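Local coordinates for protein glucosamine kinase (PDB 6HWJ) that catalyses the magnesium- and ATP-dependent phosphorylation of D-glucosamine to D-glucosamine 6-phosphate and, to a lesser extent, acts on glucose, at residues F103-V109 with P164-G168. Numbering follows the deposited sequence.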
loop_
_atom_site.group_PDB
_atom_site.type_symbol
_atom_site.label_atom_id
_atom_site.label_comp_id
_atom_site.label_asym_id
_atom_site.label_seq_id
_atom_site.Cartn_x
_atom_site.Cartn_y
_atom_site.Cartn_z
ATOM N N PHE A 103 8.651 13.780 -13.366
ATOM C CA PHE A 103 9.895 13.045 -13.223
ATOM C C PHE A 103 10.428 12.657 -14.599
ATOM O O PHE A 103 9.695 12.645 -15.590
ATOM C CB PHE A 103 9.704 11.785 -12.356
ATOM C CG PHE A 103 9.133 12.084 -10.997
ATOM C CD1 PHE A 103 9.968 12.420 -9.944
ATOM C CD2 PHE A 103 7.771 12.058 -10.792
ATOM C CE1 PHE A 103 9.440 12.709 -8.691
ATOM C CE2 PHE A 103 7.239 12.352 -9.537
ATOM C CZ PHE A 103 8.081 12.668 -8.490
ATOM N N THR A 104 11.723 12.345 -14.641
ATOM C CA THR A 104 12.364 11.951 -15.890
ATOM C C THR A 104 11.680 10.715 -16.453
ATOM O O THR A 104 11.425 9.745 -15.733
ATOM C CB THR A 104 13.844 11.684 -15.654
ATOM O OG1 THR A 104 14.485 12.905 -15.261
ATOM C CG2 THR A 104 14.505 11.151 -16.918
ATOM N N GLY A 105 11.360 10.760 -17.742
ATOM C CA GLY A 105 10.617 9.698 -18.386
ATOM C C GLY A 105 9.178 10.047 -18.717
ATOM O O GLY A 105 8.584 9.405 -19.593
ATOM N N ALA A 106 8.590 11.031 -18.032
ATOM C CA ALA A 106 7.284 11.513 -18.447
ATOM C C ALA A 106 7.350 11.942 -19.914
ATOM O O ALA A 106 8.303 12.591 -20.344
ATOM C CB ALA A 106 6.835 12.676 -17.562
ATOM N N ALA A 107 6.349 11.549 -20.686
ATOM C CA ALA A 107 6.241 11.930 -22.089
ATOM C C ALA A 107 4.776 12.161 -22.421
ATOM O O ALA A 107 3.896 11.499 -21.852
ATOM C CB ALA A 107 6.817 10.854 -23.025
ATOM N N PRO A 108 4.482 13.096 -23.339
ATOM C CA PRO A 108 3.086 13.415 -23.676
ATOM C C PRO A 108 2.437 12.341 -24.546
ATOM O O PRO A 108 2.001 12.595 -25.676
ATOM C CB PRO A 108 3.228 14.761 -24.407
ATOM C CG PRO A 108 4.587 14.652 -25.109
ATOM C CD PRO A 108 5.458 13.874 -24.146
ATOM N N VAL A 109 2.354 11.118 -24.011
ATOM C CA VAL A 109 1.732 10.025 -24.770
ATOM C C VAL A 109 0.221 10.215 -24.826
ATOM O O VAL A 109 -0.387 10.933 -24.010
ATOM C CB VAL A 109 2.097 8.653 -24.172
ATOM C CG1 VAL A 109 3.606 8.415 -24.272
ATOM C CG2 VAL A 109 1.616 8.538 -22.724
ATOM N N PRO A 164 7.207 0.790 -10.310
ATOM C CA PRO A 164 6.839 1.364 -11.613
ATOM C C PRO A 164 7.401 2.775 -11.699
ATOM O O PRO A 164 7.229 3.580 -10.777
ATOM C CB PRO A 164 5.308 1.351 -11.601
ATOM C CG PRO A 164 4.921 0.345 -10.566
ATOM C CD PRO A 164 6.024 0.423 -9.515
ATOM N N ARG A 165 8.132 3.056 -12.777
ATOM C CA ARG A 165 8.789 4.342 -12.881
ATOM C C ARG A 165 7.753 5.463 -12.706
ATOM O O ARG A 165 6.734 5.469 -13.398
ATOM C CB ARG A 165 9.492 4.494 -14.238
ATOM C CG ARG A 165 10.221 5.833 -14.370
ATOM C CD ARG A 165 10.378 6.256 -15.817
ATOM N NE ARG A 165 11.508 5.604 -16.470
ATOM C CZ ARG A 165 12.736 6.111 -16.542
ATOM N NH1 ARG A 165 13.687 5.431 -17.164
ATOM N NH2 ARG A 165 13.016 7.285 -15.995
ATOM N N PRO A 166 7.978 6.410 -11.799
ATOM C CA PRO A 166 7.058 7.543 -11.683
ATOM C C PRO A 166 7.248 8.511 -12.832
ATOM O O PRO A 166 8.375 8.856 -13.192
ATOM C CB PRO A 166 7.439 8.178 -10.340
ATOM C CG PRO A 166 8.878 7.866 -10.206
ATOM C CD PRO A 166 9.073 6.490 -10.804
ATOM N N TRP A 167 6.124 8.937 -13.404
ATOM C CA TRP A 167 6.077 9.994 -14.395
ATOM C C TRP A 167 5.691 11.334 -13.795
ATOM O O TRP A 167 6.258 12.363 -14.162
ATOM C CB TRP A 167 5.056 9.653 -15.490
ATOM C CG TRP A 167 5.466 8.564 -16.437
ATOM C CD1 TRP A 167 6.238 7.475 -16.159
ATOM C CD2 TRP A 167 5.098 8.460 -17.819
ATOM N NE1 TRP A 167 6.377 6.699 -17.280
ATOM C CE2 TRP A 167 5.689 7.279 -18.317
ATOM C CE3 TRP A 167 4.329 9.251 -18.681
ATOM C CZ2 TRP A 167 5.530 6.865 -19.630
ATOM C CZ3 TRP A 167 4.182 8.853 -20.000
ATOM C CH2 TRP A 167 4.781 7.669 -20.466
ATOM N N GLY A 168 4.715 11.343 -12.884
ATOM C CA GLY A 168 4.331 12.587 -12.257
ATOM C C GLY A 168 3.361 12.366 -11.122
ATOM O O GLY A 168 2.749 11.298 -10.984
HETATM O O HOH W 1 10.933 8.749 -13.320
#
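A single carbonyl gathers most of the polar contact between 103-109 and 164-168: Thr104 O accepts a hydrogen bond from Arg165 NH2 (2.9 Å) and another from a water (2.7 Å) whose second hydrogen bond goes to Pro166 O (2.6 Å). That oxygen is presented by a type II turn from Phe103 to Ala106, closed by Ala106 N to Phe103 O at 3.1 Å. Gly105 occupies the positive-phi corner, where a side chain would strike both the preceding carbonyl and Arg165 CD. At the start of the turn, Phe103 N donates to Trp167 O (2.9 Å, nearly straight), continuing the backbone pairing from strand 98-102, while the Phe103 ring packs on Pro166 (Phe103 CD2 to Pro166 CB 3.9 Å) and reaches Ala156 of helix 148-157. The end of the turn and the chain after it wrap the Trp167 indole: Gly105 O and Ala106 N lie over one of its faces, Ala107 O lies 3.2 Å from Trp167 CZ3, and Val109 CG2 packs on the same atom at 3.8 Å. An inverse gamma turn centred on Pro108 brings Val109 back to the indole. Opposite Val184, Trp167 and Gly168 make a classic beta bulge. The contact thus joins the loop leaving edge strand 98-102 to that strand's antiparallel neighbour, 166-172, in the six-stranded sheet that carries Lys133 and Ala186, inferred ATP-binding residues, as in the N-terminal lobe of kinases with a protein-kinase-like fold.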